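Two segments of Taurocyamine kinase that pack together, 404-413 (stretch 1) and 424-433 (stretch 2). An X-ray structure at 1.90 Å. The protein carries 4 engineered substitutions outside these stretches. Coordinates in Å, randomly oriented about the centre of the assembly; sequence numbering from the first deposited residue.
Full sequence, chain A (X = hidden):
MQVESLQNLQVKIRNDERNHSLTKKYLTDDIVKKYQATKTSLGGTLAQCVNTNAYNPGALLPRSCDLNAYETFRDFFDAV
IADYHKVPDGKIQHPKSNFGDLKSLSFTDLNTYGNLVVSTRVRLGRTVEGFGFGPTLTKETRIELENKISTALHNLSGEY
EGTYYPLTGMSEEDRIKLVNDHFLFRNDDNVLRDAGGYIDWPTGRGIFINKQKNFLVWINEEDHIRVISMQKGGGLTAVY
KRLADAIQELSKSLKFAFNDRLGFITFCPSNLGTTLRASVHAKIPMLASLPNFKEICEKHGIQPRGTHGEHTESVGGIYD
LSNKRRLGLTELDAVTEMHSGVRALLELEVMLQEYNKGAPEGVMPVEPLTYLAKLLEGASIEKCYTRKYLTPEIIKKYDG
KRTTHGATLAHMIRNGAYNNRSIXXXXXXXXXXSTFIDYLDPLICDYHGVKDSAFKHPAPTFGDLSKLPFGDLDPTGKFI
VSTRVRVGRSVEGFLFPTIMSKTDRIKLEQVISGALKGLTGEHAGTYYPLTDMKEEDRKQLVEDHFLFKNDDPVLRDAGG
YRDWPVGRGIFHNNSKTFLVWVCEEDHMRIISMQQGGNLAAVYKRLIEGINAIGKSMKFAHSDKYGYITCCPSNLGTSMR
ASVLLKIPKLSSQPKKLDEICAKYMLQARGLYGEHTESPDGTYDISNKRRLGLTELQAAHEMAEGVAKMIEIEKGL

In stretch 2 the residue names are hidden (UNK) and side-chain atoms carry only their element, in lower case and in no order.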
ATOM      1  N   THR A 404      17.280 -21.334  13.307  1.00 22.02           N
ATOM      2  CA  THR A 404      17.145 -22.681  12.795  1.00 23.30           C
ATOM      3  C   THR A 404      16.031 -22.729  11.765  1.00 22.25           C
ATOM      4  O   THR A 404      16.085 -23.499  10.811  1.00 22.59           O
ATOM      5  CB  THR A 404      16.870 -23.700  13.939  1.00 22.54           C
ATOM      6  OG1 THR A 404      17.919 -23.611  14.911  1.00 28.65           O
ATOM      7  CG2 THR A 404      16.841 -25.111  13.398  1.00 25.45           C
ATOM      8  N   HIS A 405      15.033 -21.867  11.939  1.00 22.13           N
ATOM      9  CA  HIS A 405      13.869 -21.913  11.072  1.00 21.29           C
ATOM     10  C   HIS A 405      13.761 -20.713  10.131  1.00 19.51           C
ATOM     11  O   HIS A 405      12.752 -20.541   9.453  1.00 19.00           O
ATOM     12  CB  HIS A 405      12.637 -22.074  11.935  1.00 21.00           C
ATOM     13  CG  HIS A 405      12.775 -23.202  12.911  1.00 22.69           C
ATOM     14  ND1 HIS A 405      12.640 -23.033  14.273  1.00 24.68           N
ATOM     15  CD2 HIS A 405      13.109 -24.502  12.722  1.00 23.45           C
ATOM     16  CE1 HIS A 405      12.842 -24.191  14.879  1.00 24.09           C
ATOM     17  NE2 HIS A 405      13.128 -25.100  13.961  1.00 25.33           N
ATOM     18  N   GLY A 406      14.823 -19.916  10.062  1.00 19.00           N
ATOM     19  CA  GLY A 406      14.955 -18.971   8.967  1.00 20.02           C
ATOM     20  C   GLY A 406      14.825 -17.485   9.248  1.00 16.00           C
ATOM     21  O   GLY A 406      14.810 -16.676   8.316  1.00 14.77           O
ATOM     22  N   ALA A 407      14.748 -17.110  10.520  1.00 14.76           N
ATOM     23  CA  ALA A 407      14.622 -15.714  10.871  1.00 14.82           C
ATOM     24  C   ALA A 407      15.988 -14.996  10.832  1.00 17.91           C
ATOM     25  O   ALA A 407      17.039 -15.568  11.177  1.00 14.57           O
ATOM     26  CB  ALA A 407      13.981 -15.578  12.252  1.00 12.99           C
ATOM     27  N   THR A 408      15.964 -13.747  10.393  1.00 14.48           N
ATOM     28  CA  THR A 408      17.182 -12.947  10.293  1.00 17.17           C
ATOM     29  C   THR A 408      17.049 -11.634  11.045  1.00 19.60           C
ATOM     30  O   THR A 408      15.934 -11.212  11.388  1.00 13.77           O
ATOM     31  CB  THR A 408      17.532 -12.634   8.826  1.00 17.10           C
ATOM     32  OG1 THR A 408      16.536 -11.760   8.269  1.00 18.11           O
ATOM     33  CG2 THR A 408      17.615 -13.920   8.004  1.00 16.24           C
ATOM     34  N   LEU A 409      18.193 -10.989  11.291  1.00 19.78           N
ATOM     35  CA  LEU A 409      18.229  -9.680  11.929  1.00 17.66           C
ATOM     36  C   LEU A 409      17.606  -8.658  10.989  1.00 17.45           C
ATOM     37  O   LEU A 409      16.958  -7.691  11.424  1.00 13.60           O
ATOM     38  CB  LEU A 409      19.672  -9.282  12.288  1.00 19.89           C
ATOM     39  CG  LEU A 409      19.908  -7.917  12.948  1.00 17.06           C
ATOM     40  CD1 LEU A 409      19.224  -7.804  14.309  1.00 16.68           C
ATOM     41  CD2 LEU A 409      21.402  -7.658  13.095  1.00 16.98           C
ATOM     42  N   ALA A 410      17.807  -8.889   9.692  1.00 14.89           N
ATOM     43  CA  ALA A 410      17.237  -8.025   8.676  1.00 16.90           C
ATOM     44  C   ALA A 410      15.717  -8.060   8.762  1.00 18.15           C
ATOM     45  O   ALA A 410      15.060  -7.018   8.709  1.00 15.10           O
ATOM     46  CB  ALA A 410      17.702  -8.443   7.319  1.00 15.54           C
ATOM     47  N   HIS A 411      15.164  -9.264   8.931  1.00 16.65           N
ATOM     48  CA  HIS A 411      13.726  -9.412   9.125  1.00 18.55           C
ATOM     49  C   HIS A 411      13.203  -8.502  10.227  1.00 18.36           C
ATOM     50  O   HIS A 411      12.148  -7.874  10.084  1.00 15.82           O
ATOM     51  CB  HIS A 411      13.364 -10.868   9.476  1.00 15.81           C
ATOM     52  CG  HIS A 411      13.205 -11.756   8.287  1.00 16.89           C
ATOM     53  ND1 HIS A 411      14.026 -12.839   8.052  1.00 20.51           N
ATOM     54  CD2 HIS A 411      12.324 -11.721   7.263  1.00 16.12           C
ATOM     55  CE1 HIS A 411      13.643 -13.444   6.944  1.00 19.29           C
ATOM     56  NE2 HIS A 411      12.616 -12.779   6.442  1.00 22.81           N
ATOM     57  N   MET A 412      13.933  -8.438  11.337  1.00 19.75           N
ATOM     58  CA  MET A 412      13.362  -7.825  12.527  1.00 21.19           C
ATOM     59  C   MET A 412      13.538  -6.298  12.558  1.00 19.55           C
ATOM     60  O   MET A 412      12.769  -5.609  13.214  1.00 17.56           O
ATOM     61  CB  MET A 412      13.927  -8.489  13.801  1.00 16.96           C
ATOM     62  CG  MET A 412      15.303  -8.045  14.272  1.00 18.66           C
ATOM     63  SD  MET A 412      15.731  -8.820  15.887  1.00 32.70           S
ATOM     64  CE  MET A 412      15.198 -10.482  15.553  1.00 15.84           C
ATOM     65  N   ILE A 413      14.489  -5.755  11.806  1.00 19.15           N
ATOM     66  CA  ILE A 413      14.591  -4.293  11.738  1.00 20.76           C
ATOM     67  C   ILE A 413      13.798  -3.689  10.562  1.00 18.99           C
ATOM     68  O   ILE A 413      13.661  -2.463  10.473  1.00 22.06           O
ATOM     69  CB  ILE A 413      16.068  -3.813  11.628  1.00 21.14           C
ATOM     70  CG1 ILE A 413      16.651  -4.184  10.262  1.00 17.53           C
ATOM     71  CG2 ILE A 413      16.919  -4.351  12.802  1.00 18.61           C
ATOM     72  CD1 ILE A 413      17.853  -3.337   9.871  1.00 15.89           C
ATOM     73  N   UNK A 424      10.691   0.051  17.980  1.00 21.80           N
ATOM     74  CA  UNK A 424      11.103  -1.317  18.348  1.00 23.67           C
ATOM     75  C   UNK A 424      11.060  -2.286  17.158  1.00 19.72           C
ATOM     76  O   UNK A 424      10.275  -2.108  16.235  1.00 19.05           O
ATOM     77  s   UNK A 424      10.679  -1.206  21.130  1.00 29.18           S
ATOM     78  c   UNK A 424      10.228  -1.858  19.489  1.00 19.80           C
ATOM     79  N   UNK A 425      11.921  -3.312  17.174  1.00 18.49           N
ATOM     80  CA  UNK A 425      11.878  -4.287  16.084  1.00 17.71           C
ATOM     81  C   UNK A 425      10.752  -5.300  16.286  1.00 19.86           C
ATOM     82  O   UNK A 425      10.098  -5.296  17.344  1.00 15.98           O
ATOM     83  c   UNK A 425      13.245  -4.977  16.177  1.00 16.97           C
ATOM     84  c   UNK A 425      13.016  -3.587  18.121  1.00 18.42           C
ATOM     85  c   UNK A 425      13.564  -4.914  17.638  1.00 23.40           C
ATOM     86  N   UNK A 426      10.551  -6.150  15.283  1.00 19.27           N
ATOM     87  CA  UNK A 426       9.586  -7.247  15.345  1.00 16.67           C
ATOM     88  C   UNK A 426      10.280  -8.568  14.992  1.00 20.57           C
ATOM     89  O   UNK A 426      10.679  -8.767  13.854  1.00 21.59           O
ATOM     90  c   UNK A 426       8.418  -7.002  14.386  1.00 18.98           C
ATOM     91  n   UNK A 426       5.228  -2.354  16.181  1.00 26.02           N
ATOM     92  n   UNK A 426       7.454  -2.831  16.530  1.00 21.32           N
ATOM     93  c   UNK A 426       7.693  -5.669  14.576  1.00 19.24           C
ATOM     94  c   UNK A 426       6.231  -3.233  16.212  1.00 23.30           C
ATOM     95  c   UNK A 426       7.014  -5.568  15.916  1.00 25.11           C
ATOM     96  n   UNK A 426       5.999  -4.509  15.924  1.00 23.97           N
ATOM     97  N   UNK A 427      10.389  -9.478  15.957  1.00 19.16           N
ATOM     98  CA  UNK A 427      11.166 -10.703  15.782  1.00 18.27           C
ATOM     99  C   UNK A 427      10.433 -11.755  14.912  1.00 17.42           C
ATOM    100  O   UNK A 427       9.229 -11.629  14.656  1.00 22.66           O
ATOM    101  c   UNK A 427      12.311 -10.275  17.989  1.00 20.18           C
ATOM    102  o   UNK A 427      10.304 -11.631  17.844  1.00 16.72           O
ATOM    103  c   UNK A 427      11.516 -11.301  17.149  1.00 18.04           C
ATOM    104  N   UNK A 428      11.166 -12.770  14.446  1.00 17.09           N
ATOM    105  CA  UNK A 428      10.615 -13.765  13.531  1.00 16.16           C
ATOM    106  C   UNK A 428      10.200 -15.079  14.189  1.00 16.39           C
ATOM    107  O   UNK A 428       9.397 -15.824  13.643  1.00 18.04           O
ATOM    108  N   UNK A 429      10.760 -15.360  15.353  1.00 16.69           N
ATOM    109  CA  UNK A 429      10.418 -16.557  16.138  1.00 16.60           C
ATOM    110  C   UNK A 429      11.113 -16.461  17.494  1.00 15.50           C
ATOM    111  O   UNK A 429      12.021 -15.651  17.665  1.00 15.81           O
ATOM    112  o   UNK A 429      12.042 -20.403  15.363  1.00 21.19           O
ATOM    113  c   UNK A 429      12.335 -18.048  15.290  1.00 14.63           C
ATOM    114  c   UNK A 429      10.832 -17.842  15.410  1.00 16.92           C
ATOM    115  o   UNK A 429      13.504 -19.624  13.918  1.00 16.97           O
ATOM    116  c   UNK A 429      12.662 -19.456  14.831  1.00 20.31           C
ATOM    117  N   UNK A 430      10.714 -17.304  18.439  1.00 12.72           N
ATOM    118  CA  UNK A 430      11.239 -17.259  19.787  1.00 14.37           C
ATOM    119  C   UNK A 430      12.751 -17.369  19.811  1.00 13.93           C
ATOM    120  O   UNK A 430      13.398 -16.747  20.655  1.00 16.55           O
ATOM    121  c   UNK A 430      10.624 -18.375  20.644  1.00 14.26           C
ATOM    122  N   UNK A 431      13.303 -18.161  18.893  1.00 18.37           N
ATOM    123  CA  UNK A 431      14.742 -18.434  18.881  1.00 18.69           C
ATOM    124  C   UNK A 431      15.555 -17.159  18.616  1.00 15.44           C
ATOM    125  O   UNK A 431      16.748 -17.078  18.925  1.00 19.05           O
ATOM    126  c   UNK A 431      15.073 -19.505  17.839  1.00 17.25           C
ATOM    127  c   UNK A 431      16.851 -20.978  16.798  1.00 30.05           C
ATOM    128  o   UNK A 431      17.868 -20.777  16.094  1.00 31.99           O
ATOM    129  o   UNK A 431      16.086 -21.948  16.624  1.00 30.77           O
ATOM    130  c   UNK A 431      16.520 -19.997  17.904  1.00 22.64           C
ATOM    131  N   UNK A 432      14.897 -16.163  18.043  1.00 13.42           N
ATOM    132  CA  UNK A 432      15.533 -14.876  17.803  1.00 16.96           C
ATOM    133  C   UNK A 432      16.161 -14.313  19.081  1.00 14.23           C
ATOM    134  O   UNK A 432      17.229 -13.683  19.031  1.00 16.43           O
ATOM    135  c   UNK A 432      14.511 -13.891  17.214  1.00 12.41           C
ATOM    136  s   UNK A 432      14.153 -14.177  15.467  1.00 23.29           S
ATOM    137  N   UNK A 433      15.523 -14.575  20.227  1.00 14.09           N
ATOM    138  CA  UNK A 433      15.987 -14.018  21.487  1.00 15.96           C
ATOM    139  C   UNK A 433      17.215 -14.728  22.072  1.00 12.45           C
ATOM    140  O   UNK A 433      17.741 -14.309  23.095  1.00 19.08           O
ATOM    141  c   UNK A 433      11.625 -12.522  21.138  1.00 13.87           C
ATOM    142  o   UNK A 433      10.741 -10.289  21.175  1.00 15.26           O
ATOM    143  c   UNK A 433      12.874 -10.767  22.204  1.00 16.28           C
ATOM    144  c   UNK A 433      13.881 -11.687  22.512  1.00 13.72           C
ATOM    145  c   UNK A 433      14.857 -14.023  22.521  1.00 11.21           C
ATOM    146  c   UNK A 433      11.750 -11.196  21.508  1.00 16.26           C
ATOM    147  c   UNK A 433      13.763 -13.035  22.171  1.00 11.71           C
ATOM    148  c   UNK A 433      12.631 -13.441  21.478  1.00 16.34           C
TER

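Position 424 has one carbon and then one sulfur beyond CA. That is cysteine, C424; its CA-to-CB bond points away from stretch 1, and the side chain makes no contact there.

Position 425 has three carbons that close a ring onto the backbone N, which only proline does: P425. Its CB points toward stretch 1 and lies 3.1 Å from M412 O and 4.2 Å from M412 CG.

At 426 three carbons run to a nitrogen, then to a carbon carrying two more nitrogens, a guanidinium, hence R426. The end of this chain leads away, so the backbone makes the contact: R426 N donates to M412 O (3.1 Å, 158° at the hydrogen), and M412 CA approaches R426 O at 3.1 Å in a CA-H...O contact.

Position 427 has a CB carrying one oxygen and one carbon, the branching of threonine. T427 CG2 is 3.8 Å from M412 CE, while OG1 is hydrogen-bonded elsewhere in the structure.

Position 428 has no side-chain atom and is glycine. An ideal CB on G428 would point toward stretch 1 and sit 2.8 Å from A407 CB, a clash; the bare CA lies 4.0 Å from that methyl.

Position 429 shows three carbons, the third bearing two oxygens. Two carbons precede that carboxylate, one more than in aspartate, and the absence of nitrogen rules out glutamine: glutamate, E429. OE1 accepts from H405 ND1 (2.9 Å, 172°) at the ring edge, and OE2 takes a weak bond from H405 N at 3.4 Å.

Position 430 has a single carbon, alanine; A430 is out of reach of stretch 1.

Position 431 repeats the three carbons and two oxygens, so it is E431. With chi1 and chi2 both t, the extended chain brings OE2 to 2.9 Å from T404 N (153°) and OE1 to 3.0 Å from T404 OG1, both of which donate.

Position 432 has one carbon and one sulfur: C432. SG packs 3.5 Å from A407 CB and 3.8 Å from M412 CE, and accepts from G428 N at 3.5 Å.

Position 433 has one carbon, then a six-carbon ring bearing an oxygen, so Y433; its CA-to-CB bond points away.

E429 and E431, within a type I turn from E429 to C432, receive the donors of T404 and H405. Beyond them, A407 and M412 pack on C432, and M412 also meets P425 and the R426 backbone, while G428 leaves room for A407.

Stretch 2, residues 424-433: CPRTGEAECY
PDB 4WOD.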